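Local coordinates for protein arginyl-tRNA synthetase, putative (Plasmodium falciparum, PDB 5JLD) that probably catalyses the ATP-dependent attachment of L-arginine to its cognate tRNA, releasing AMP and diphosphate, as a class I aminoacyl-tRNA synthetase, at residues Pro280-Val285 with Tyr324-Val329; Ala330-Arg335 with Thr358-Ile363; Leu362-Asn367 with Ala373-Val378. All coordinates share one frame; numbering follows the deposited sequence.

Interaction 1: Pro280-Val285 with Tyr324-Val329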
loop_
_atom_site.group_PDB
_atom_site.type_symbol
_atom_site.label_atom_id
_atom_site.label_comp_id
_atom_site.label_asym_id
_atom_site.label_seq_id
_atom_site.Cartn_x
_atom_site.Cartn_y
_atom_site.Cartn_z
ATOM N N PRO A 280 -8.093 -9.711 -28.315
ATOM C CA PRO A 280 -9.359 -9.921 -29.047
ATOM C C PRO A 280 -10.445 -8.849 -28.847
ATOM O O PRO A 280 -11.516 -9.012 -29.412
ATOM C CB PRO A 280 -9.877 -11.253 -28.488
ATOM C CG PRO A 280 -8.693 -11.894 -27.812
ATOM C CD PRO A 280 -7.883 -10.751 -27.291
ATOM N N MET A 281 -10.217 -7.799 -28.066
ATOM C CA MET A 281 -11.268 -6.797 -27.918
ATOM C C MET A 281 -10.828 -5.406 -28.387
ATOM O O MET A 281 -11.636 -4.460 -28.413
ATOM C CB MET A 281 -11.770 -6.758 -26.471
ATOM C CG MET A 281 -10.797 -6.255 -25.424
ATOM S SD MET A 281 -11.454 -6.450 -23.727
ATOM C CE MET A 281 -11.225 -8.218 -23.473
ATOM N N LEU A 282 -9.569 -5.311 -28.825
ATOM C CA LEU A 282 -8.980 -4.032 -29.227
ATOM C C LEU A 282 -9.808 -3.295 -30.306
ATOM O O LEU A 282 -10.082 -2.099 -30.182
ATOM C CB LEU A 282 -7.545 -4.257 -29.714
ATOM C CG LEU A 282 -6.498 -4.678 -28.668
ATOM C CD1 LEU A 282 -5.121 -4.912 -29.294
ATOM C CD2 LEU A 282 -6.393 -3.625 -27.545
ATOM N N SER A 283 -10.253 -4.016 -31.334
ATOM C CA SER A 283 -11.020 -3.373 -32.410
ATOM C C SER A 283 -12.326 -2.823 -31.824
ATOM O O SER A 283 -12.697 -1.671 -32.087
ATOM C CB SER A 283 -11.284 -4.351 -33.558
ATOM O OG SER A 283 -10.161 -4.411 -34.421
ATOM N N THR A 284 -12.955 -3.611 -30.950
ATOM C CA THR A 284 -14.142 -3.143 -30.252
ATOM C C THR A 284 -13.806 -1.823 -29.532
ATOM O O THR A 284 -14.490 -0.799 -29.718
ATOM C CB THR A 284 -14.661 -4.205 -29.249
ATOM O OG1 THR A 284 -15.310 -5.257 -29.968
ATOM C CG2 THR A 284 -15.649 -3.610 -28.248
ATOM N N VAL A 285 -12.699 -1.811 -28.799
ATOM C CA VAL A 285 -12.409 -0.617 -28.005
ATOM C C VAL A 285 -12.202 0.538 -28.971
ATOM O O VAL A 285 -12.760 1.629 -28.765
ATOM C CB VAL A 285 -11.187 -0.792 -27.063
ATOM C CG1 VAL A 285 -10.863 0.526 -26.343
ATOM C CG2 VAL A 285 -11.481 -1.860 -26.021
ATOM N N TYR A 324 0.628 1.707 -29.775
ATOM C CA TYR A 324 1.204 1.121 -28.566
ATOM C C TYR A 324 0.550 1.614 -27.261
ATOM O O TYR A 324 0.914 1.156 -26.179
ATOM C CB TYR A 324 2.728 1.325 -28.513
ATOM C CG TYR A 324 3.288 2.739 -28.577
ATOM C CD1 TYR A 324 3.090 3.650 -27.538
ATOM C CD2 TYR A 324 4.090 3.133 -29.651
ATOM C CE1 TYR A 324 3.636 4.936 -27.589
ATOM C CE2 TYR A 324 4.638 4.412 -29.715
ATOM C CZ TYR A 324 4.408 5.309 -28.679
ATOM O OH TYR A 324 4.949 6.573 -28.739
ATOM N N ASP A 325 -0.442 2.495 -27.369
ATOM C CA ASP A 325 -1.192 2.932 -26.191
ATOM C C ASP A 325 -2.583 2.285 -26.125
ATOM O O ASP A 325 -3.350 2.536 -25.189
ATOM C CB ASP A 325 -1.307 4.463 -26.188
ATOM C CG ASP A 325 0.029 5.136 -25.953
ATOM O OD1 ASP A 325 0.725 4.706 -25.014
ATOM O OD2 ASP A 325 0.401 6.059 -26.723
ATOM N N SER A 326 -2.896 1.452 -27.119
ATOM C CA SER A 326 -4.235 0.864 -27.251
ATOM C C SER A 326 -4.506 -0.180 -26.169
ATOM O O SER A 326 -5.619 -0.277 -25.639
ATOM C CB SER A 326 -4.407 0.240 -28.640
ATOM O OG SER A 326 -3.392 -0.718 -28.910
ATOM N N THR A 327 -3.483 -0.946 -25.807
ATOM C CA THR A 327 -3.652 -1.949 -24.750
ATOM C C THR A 327 -4.022 -1.332 -23.386
ATOM O O THR A 327 -4.882 -1.862 -22.681
ATOM C CB THR A 327 -2.380 -2.812 -24.581
ATOM O OG1 THR A 327 -2.152 -3.564 -25.781
ATOM C CG2 THR A 327 -2.527 -3.777 -23.408
ATOM N N ASP A 328 -3.400 -0.223 -22.999
ATOM C CA ASP A 328 -3.699 0.340 -21.660
ATOM C C ASP A 328 -5.139 0.868 -21.607
ATOM O O ASP A 328 -5.901 0.615 -20.654
ATOM C CB ASP A 328 -2.715 1.448 -21.309
ATOM C CG ASP A 328 -1.318 0.926 -21.024
ATOM O OD1 ASP A 328 -1.175 -0.257 -20.654
ATOM O OD2 ASP A 328 -0.360 1.710 -21.147
ATOM N N VAL A 329 -5.521 1.540 -22.691
ATOM C CA VAL A 329 -6.871 2.065 -22.831
ATOM C C VAL A 329 -7.896 0.925 -22.793
ATOM O O VAL A 329 -8.903 1.021 -22.089
ATOM C CB VAL A 329 -7.010 2.892 -24.135
ATOM C CG1 VAL A 329 -8.447 3.357 -24.327
ATOM C CG2 VAL A 329 -6.058 4.095 -24.092
#
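Leu282 and Ser326 begin two helices, 282-292 and 326-337; the CA atoms of Leu282 and Ser326 are 7.1 Å apart, and those of Val285 and Val329 8.0 Å. The pairing thus advances by three residues on both sides while the spacing widens slightly. The setting is the Rossmann-type catalytic domain of a class I synthetase: helix 282-292 follows edge strand 271-272 and belongs to the connection leading to the second half of the sheet, whereas helix 326-337 runs directly before parallel strand 343-349. Within the first segment, Val285 N bonds to Met281 O at 2.9 Å.

The contact illustrates how branched aliphatic side chains can pack against a helix start without polar bonding between them. Leu282, with CG anti to its carbonyl carbon (chi1 -68°), sends CD2 over the backbone of the facing turn, 3.9 Å from Ser326 O. The CB of Thr327 points away, and the same leucine methyl, Leu282 CD2, meets Thr327 CA at 4.3 Å. Ser326 turns its CB toward Leu282, yet its hydroxyl is engaged elsewhere, bonding to Gly323 O just ahead of the helix.

One turn later the pairing becomes purely methyl against methyl, between the two valines. Both then reach beyond the pair: Val285 also packs on Ala330, Tyr333 and Trp368, and Val329 on Leu362 and Ile363 of helix 353-364. A modest interface, 163 Å² summed over both sides, is thus part of a wider apolar layer. Where the valines meet, Val285 CG1 lies 4.2 Å from Val329 CG1.

Interaction 2: Ala330-Arg335 with Thr358-Ile363; sequences AALYYR and TIFDLI
Leu332 is the bump of this contact, and Ile359, Phe360 and Ile363 form the hollow that receives it. The helices involved, 326-337 and 353-364, lie on the same face of the parallel Rossmann sheet, each leading into a strand of its second half. Their axes approach to 10.9 Å and cross at -51°, a spacing filled by the leucine from one side and the two isoleucines from the other. With CG directed away from the backbone N (chi1 -166°), the leucine has its branch CD2 carried in among the side chains of helix 353-364.

The hollow has three walls. Ile363 offers CG1, which sits 3.7 Å from Leu332 CD2 and also touches Leu332 CG, so it flanks the branch point as well as the tip. Ile359 closes a second side with CG2, 3.8 Å from Leu332 CD2. Phe360 leaves its helix with CB pointing away, but the ring swings back and presents its edge, the methyl lying near the ring plane. The leucine also packs on Val344 and Tyr346 of the sheet, joining helix, helix and strand. The aromatic wall meets the leucine through Phe360 CD1, 3.9 Å from Leu332 CD2.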
loop_
_atom_site.group_PDB
_atom_site.type_symbol
_atom_site.label_atom_id
_atom_site.label_comp_id
_atom_site.label_asym_id
_atom_site.label_seq_id
_atom_site.Cartn_x
_atom_site.Cartn_y
_atom_site.Cartn_z
ATOM N N ALA A 330 -7.622 -0.161 -23.522
ATOM C CA ALA A 330 -8.524 -1.314 -23.531
ATOM C C ALA A 330 -8.611 -1.941 -22.154
ATOM O O ALA A 330 -9.692 -2.335 -21.723
ATOM C CB ALA A 330 -8.075 -2.385 -24.578
ATOM N N ALA A 331 -7.480 -2.058 -21.464
ATOM C CA ALA A 331 -7.514 -2.668 -20.141
ATOM C C ALA A 331 -8.393 -1.836 -19.214
ATOM O O ALA A 331 -9.185 -2.396 -18.447
ATOM C CB ALA A 331 -6.113 -2.827 -19.561
ATOM N N LEU A 332 -8.279 -0.505 -19.280
ATOM C CA LEU A 332 -9.110 0.302 -18.368
ATOM C C LEU A 332 -10.595 0.198 -18.772
ATOM O O LEU A 332 -11.472 0.110 -17.905
ATOM C CB LEU A 332 -8.648 1.759 -18.334
ATOM C CG LEU A 332 -9.180 2.643 -17.199
ATOM C CD1 LEU A 332 -9.289 1.912 -15.848
ATOM C CD2 LEU A 332 -8.261 3.848 -17.060
ATOM N N TYR A 333 -10.863 0.204 -20.082
ATOM C CA TYR A 333 -12.211 -0.105 -20.596
ATOM C C TYR A 333 -12.792 -1.385 -19.984
ATOM O O TYR A 333 -13.941 -1.419 -19.515
ATOM C CB TYR A 333 -12.196 -0.252 -22.128
ATOM C CG TYR A 333 -13.418 -0.984 -22.656
ATOM C CD1 TYR A 333 -14.612 -0.312 -22.883
ATOM C CD2 TYR A 333 -13.384 -2.355 -22.890
ATOM C CE1 TYR A 333 -15.738 -0.990 -23.343
ATOM C CE2 TYR A 333 -14.499 -3.034 -23.344
ATOM C CZ TYR A 333 -15.667 -2.346 -23.577
ATOM O OH TYR A 333 -16.764 -3.024 -24.030
ATOM N N TYR A 334 -11.979 -2.437 -19.996
ATOM C CA TYR A 334 -12.380 -3.740 -19.488
ATOM C C TYR A 334 -12.654 -3.679 -17.986
ATOM O O TYR A 334 -13.669 -4.168 -17.526
ATOM C CB TYR A 334 -11.307 -4.794 -19.793
ATOM C CG TYR A 334 -11.589 -6.164 -19.193
ATOM C CD1 TYR A 334 -12.422 -7.079 -19.837
ATOM C CD2 TYR A 334 -11.027 -6.532 -17.969
ATOM C CE1 TYR A 334 -12.681 -8.345 -19.272
ATOM C CE2 TYR A 334 -11.274 -7.771 -17.408
ATOM C CZ TYR A 334 -12.104 -8.671 -18.057
ATOM O OH TYR A 334 -12.328 -9.886 -17.467
ATOM N N ARG A 335 -11.745 -3.072 -17.234
ATOM C CA ARG A 335 -11.883 -3.002 -15.779
ATOM C C ARG A 335 -13.128 -2.215 -15.389
ATOM O O ARG A 335 -13.841 -2.586 -14.454
ATOM C CB ARG A 335 -10.615 -2.392 -15.162
ATOM C CG ARG A 335 -9.407 -3.298 -15.401
ATOM C CD ARG A 335 -8.063 -2.615 -15.228
ATOM N NE ARG A 335 -7.007 -3.618 -15.325
ATOM C CZ ARG A 335 -5.701 -3.394 -15.212
ATOM N NH1 ARG A 335 -5.219 -2.171 -14.971
ATOM N NH2 ARG A 335 -4.867 -4.415 -15.319
ATOM N N THR A 358 -2.629 10.762 -18.640
ATOM C CA THR A 358 -3.190 11.011 -19.974
ATOM C C THR A 358 -4.249 9.952 -20.289
ATOM O O THR A 358 -5.235 10.227 -20.973
ATOM C CB THR A 358 -2.131 11.008 -21.091
ATOM O OG1 THR A 358 -1.060 11.905 -20.765
ATOM C CG2 THR A 358 -2.758 11.441 -22.413
ATOM N N ILE A 359 -4.064 8.745 -19.768
ATOM C CA ILE A 359 -5.080 7.731 -20.003
ATOM C C ILE A 359 -6.340 8.088 -19.217
ATOM O O ILE A 359 -7.458 7.987 -19.753
ATOM C CB ILE A 359 -4.568 6.325 -19.642
ATOM C CG1 ILE A 359 -3.582 5.859 -20.726
ATOM C CG2 ILE A 359 -5.741 5.320 -19.534
ATOM C CD1 ILE A 359 -2.642 4.779 -20.280
ATOM N N PHE A 360 -6.166 8.574 -17.982
ATOM C CA PHE A 360 -7.335 8.784 -17.120
ATOM C C PHE A 360 -8.186 9.891 -17.736
ATOM O O PHE A 360 -9.408 9.764 -17.863
ATOM C CB PHE A 360 -6.924 9.149 -15.695
ATOM C CG PHE A 360 -6.177 8.062 -14.972
ATOM C CD1 PHE A 360 -6.188 6.743 -15.442
ATOM C CD2 PHE A 360 -5.462 8.358 -13.812
ATOM C CE1 PHE A 360 -5.486 5.743 -14.775
ATOM C CE2 PHE A 360 -4.765 7.364 -13.128
ATOM C CZ PHE A 360 -4.780 6.053 -13.605
ATOM N N ASP A 361 -7.502 10.962 -18.141
ATOM C CA ASP A 361 -8.124 12.066 -18.858
ATOM C C ASP A 361 -8.959 11.587 -20.065
ATOM O O ASP A 361 -10.041 12.119 -20.319
ATOM C CB ASP A 361 -7.044 13.063 -19.306
ATOM C CG ASP A 361 -7.625 14.310 -19.948
ATOM O OD1 ASP A 361 -8.229 15.135 -19.227
ATOM O OD2 ASP A 361 -7.477 14.466 -21.183
ATOM N N LEU A 362 -8.487 10.579 -20.795
ATOM C CA LEU A 362 -9.300 10.090 -21.924
ATOM C C LEU A 362 -10.523 9.339 -21.407
ATOM O O LEU A 362 -11.653 9.539 -21.884
ATOM C CB LEU A 362 -8.485 9.186 -22.855
ATOM C CG LEU A 362 -9.284 8.372 -23.887
ATOM C CD1 LEU A 362 -10.061 9.273 -24.863
ATOM C CD2 LEU A 362 -8.366 7.397 -24.641
ATOM N N ILE A 363 -10.299 8.505 -20.397
ATOM C CA ILE A 363 -11.332 7.575 -19.942
ATOM C C ILE A 363 -12.474 8.352 -19.263
ATOM O O ILE A 363 -13.647 7.960 -19.306
ATOM C CB ILE A 363 -10.729 6.515 -18.981
ATOM C CG1 ILE A 363 -10.473 5.180 -19.705
ATOM C CG2 ILE A 363 -11.632 6.285 -17.784
ATOM C CD1 ILE A 363 -9.638 5.266 -20.988
#

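Interaction 3: Leu362-Asn367 with Ala373-Val378; sequences LIKKTN and AKLMHV
Lys364, toward the C-terminal part of helix 353-364, lies with its CA 8.9 Å from that of Ala373, the residue leading into strand 374-380, and the contact lies at the link from helix to strand in a beta-alpha-beta unit. The lysine chain bends at chi2 (26°) and brings its ammonium group back to the strand entrance, where Lys364 NZ donates to Ala373 O at 2.7 Å. This bond lies in the carbonyl plane on a lone pair, with a C=O...N angle of 131°. A second acceptor, Lys371 O, gives the same ammonium another grip on the connection. Ile363 O accepts from both Thr366 N and Thr366 OG1, the latter at 2.8 Å.

Beneath the polar bridge the contact is aliphatic. Ile363 CG2 meets Leu375 CD1 at 3.9 Å, the two side chains crossing at about a right angle, and Lys364 CD passes the same methyl, Leu375 CD1, at 4.3 Å. Strand 374-380 is an edge strand of its sheet and pairs in parallel with 343-349; Leu375 packs on Val344 of that neighbour and on Phe360 of helix 353-364, while Leu336 of helix 326-337 touches both Ile363 and Ala373.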
loop_
_atom_site.group_PDB
_atom_site.type_symbol
_atom_site.label_atom_id
_atom_site.label_comp_id
_atom_site.label_asym_id
_atom_site.label_seq_id
_atom_site.Cartn_x
_atom_site.Cartn_y
_atom_site.Cartn_z
ATOM N N LEU A 362 -8.487 10.579 -20.795
ATOM C CA LEU A 362 -9.300 10.090 -21.924
ATOM C C LEU A 362 -10.523 9.339 -21.407
ATOM O O LEU A 362 -11.653 9.539 -21.884
ATOM C CB LEU A 362 -8.485 9.186 -22.855
ATOM C CG LEU A 362 -9.284 8.372 -23.887
ATOM C CD1 LEU A 362 -10.061 9.273 -24.863
ATOM C CD2 LEU A 362 -8.366 7.397 -24.641
ATOM N N ILE A 363 -10.299 8.505 -20.397
ATOM C CA ILE A 363 -11.332 7.575 -19.942
ATOM C C ILE A 363 -12.474 8.352 -19.263
ATOM O O ILE A 363 -13.647 7.960 -19.306
ATOM C CB ILE A 363 -10.729 6.515 -18.981
ATOM C CG1 ILE A 363 -10.473 5.180 -19.705
ATOM C CG2 ILE A 363 -11.632 6.285 -17.784
ATOM C CD1 ILE A 363 -9.638 5.266 -20.988
ATOM N N LYS A 364 -12.116 9.476 -18.656
ATOM C CA LYS A 364 -13.082 10.323 -17.982
ATOM C C LYS A 364 -14.002 11.009 -19.002
ATOM O O LYS A 364 -15.100 11.445 -18.662
ATOM C CB LYS A 364 -12.333 11.345 -17.122
ATOM C CG LYS A 364 -12.489 11.171 -15.615
ATOM C CD LYS A 364 -12.809 9.748 -15.178
ATOM C CE LYS A 364 -12.938 9.695 -13.656
ATOM N NZ LYS A 364 -13.697 8.533 -13.086
ATOM N N LYS A 365 -13.560 11.082 -20.259
ATOM C CA LYS A 365 -14.370 11.701 -21.303
ATOM C C LYS A 365 -15.313 10.686 -21.955
ATOM O O LYS A 365 -16.171 11.065 -22.745
ATOM C CB LYS A 365 -13.479 12.352 -22.371
ATOM C CG LYS A 365 -12.792 13.640 -21.916
ATOM C CD LYS A 365 -12.002 14.311 -23.034
ATOM C CE LYS A 365 -11.208 15.499 -22.477
ATOM N NZ LYS A 365 -10.291 16.110 -23.493
ATOM N N THR A 366 -15.157 9.402 -21.629
ATOM C CA THR A 366 -16.062 8.371 -22.155
ATOM C C THR A 366 -17.255 8.157 -21.226
ATOM O O THR A 366 -17.353 8.787 -20.175
ATOM C CB THR A 366 -15.353 7.016 -22.334
ATOM O OG1 THR A 366 -15.221 6.367 -21.057
ATOM C CG2 THR A 366 -13.978 7.206 -22.967
ATOM N N ASN A 367 -18.151 7.257 -21.609
ATOM C CA ASN A 367 -19.253 6.849 -20.741
ATOM C C ASN A 367 -18.965 5.500 -20.062
ATOM O O ASN A 367 -19.867 4.818 -19.610
ATOM C CB ASN A 367 -20.556 6.766 -21.542
ATOM C CG ASN A 367 -20.441 5.835 -22.778
ATOM O OD1 ASN A 367 -19.355 5.655 -23.344
ATOM N ND2 ASN A 367 -21.571 5.268 -23.204
ATOM N N ALA A 373 -15.451 6.633 -10.813
ATOM C CA ALA A 373 -14.355 5.722 -10.525
ATOM C C ALA A 373 -13.096 6.512 -10.150
ATOM O O ALA A 373 -12.708 7.463 -10.834
ATOM C CB ALA A 373 -14.080 4.804 -11.711
ATOM N N LYS A 374 -12.484 6.112 -9.048
ATOM C CA LYS A 374 -11.228 6.699 -8.595
ATOM C C LYS A 374 -10.036 6.045 -9.287
ATOM O O LYS A 374 -9.738 4.857 -9.069
ATOM C CB LYS A 374 -11.099 6.556 -7.069
ATOM C CG LYS A 374 -10.159 7.569 -6.416
ATOM C CD LYS A 374 -10.032 7.293 -4.913
ATOM C CE LYS A 374 -9.414 8.458 -4.151
ATOM N NZ LYS A 374 -9.593 8.297 -2.681
ATOM N N LEU A 375 -9.353 6.822 -10.117
ATOM C CA LEU A 375 -8.240 6.311 -10.877
ATOM C C LEU A 375 -6.956 6.862 -10.291
ATOM O O LEU A 375 -6.745 8.078 -10.253
ATOM C CB LEU A 375 -8.371 6.696 -12.363
ATOM C CG LEU A 375 -9.661 6.291 -13.083
ATOM C CD1 LEU A 375 -9.712 6.907 -14.492
ATOM C CD2 LEU A 375 -9.843 4.760 -13.129
ATOM N N MET A 376 -6.083 5.966 -9.853
ATOM C CA MET A 376 -4.930 6.402 -9.105
ATOM C C MET A 376 -3.661 5.864 -9.715
ATOM O O MET A 376 -3.557 4.688 -10.059
ATOM C CB MET A 376 -5.026 5.958 -7.643
ATOM C CG MET A 376 -6.410 6.071 -7.012
ATOM S SD MET A 376 -6.407 5.788 -5.213
ATOM C CE MET A 376 -5.636 7.308 -4.662
ATOM N N HIS A 377 -2.687 6.740 -9.852
ATOM C CA HIS A 377 -1.354 6.303 -10.162
ATOM C C HIS A 377 -0.525 6.335 -8.886
ATOM O O HIS A 377 -0.453 7.366 -8.232
ATOM C CB HIS A 377 -0.731 7.187 -11.229
ATOM C CG HIS A 377 0.647 6.757 -11.616
ATOM N ND1 HIS A 377 1.780 7.354 -11.107
ATOM C CD2 HIS A 377 1.075 5.777 -12.441
ATOM C CE1 HIS A 377 2.847 6.768 -11.614
ATOM N NE2 HIS A 377 2.451 5.809 -12.432
ATOM N N VAL A 378 0.082 5.201 -8.541
ATOM C CA VAL A 378 0.987 5.075 -7.405
ATOM C C VAL A 378 2.412 4.861 -7.924
ATOM O O VAL A 378 2.803 3.738 -8.289
ATOM C CB VAL A 378 0.592 3.894 -6.472
ATOM C CG1 VAL A 378 1.615 3.715 -5.367
ATOM C CG2 VAL A 378 -0.814 4.082 -5.890
#

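Overall arrangement
The three contacts step from the inserted connection of the catalytic domain to the edge of its Rossmann sheet. Interaction 1 and interaction 2 share helix 326-337, using successive turns; interaction 2 and interaction 3 share helix 353-364, where Ile363 uses CG1 against Leu332 and CG2 against Leu375. The first two are buried and without hydrogen bonds between their segments, one laying a methyl on backbone and pairing two valines, the other seating a leucine between side chains. Interaction 3 is only partly buried, and there an exposed lysine adds a polar bond to the hydrophobic packing. Centres lie about 10 Å apart for the first and second, about 6 Å for the second and third, and Leu332 CD1 touches Leu375 CD2 at 4.0 Å.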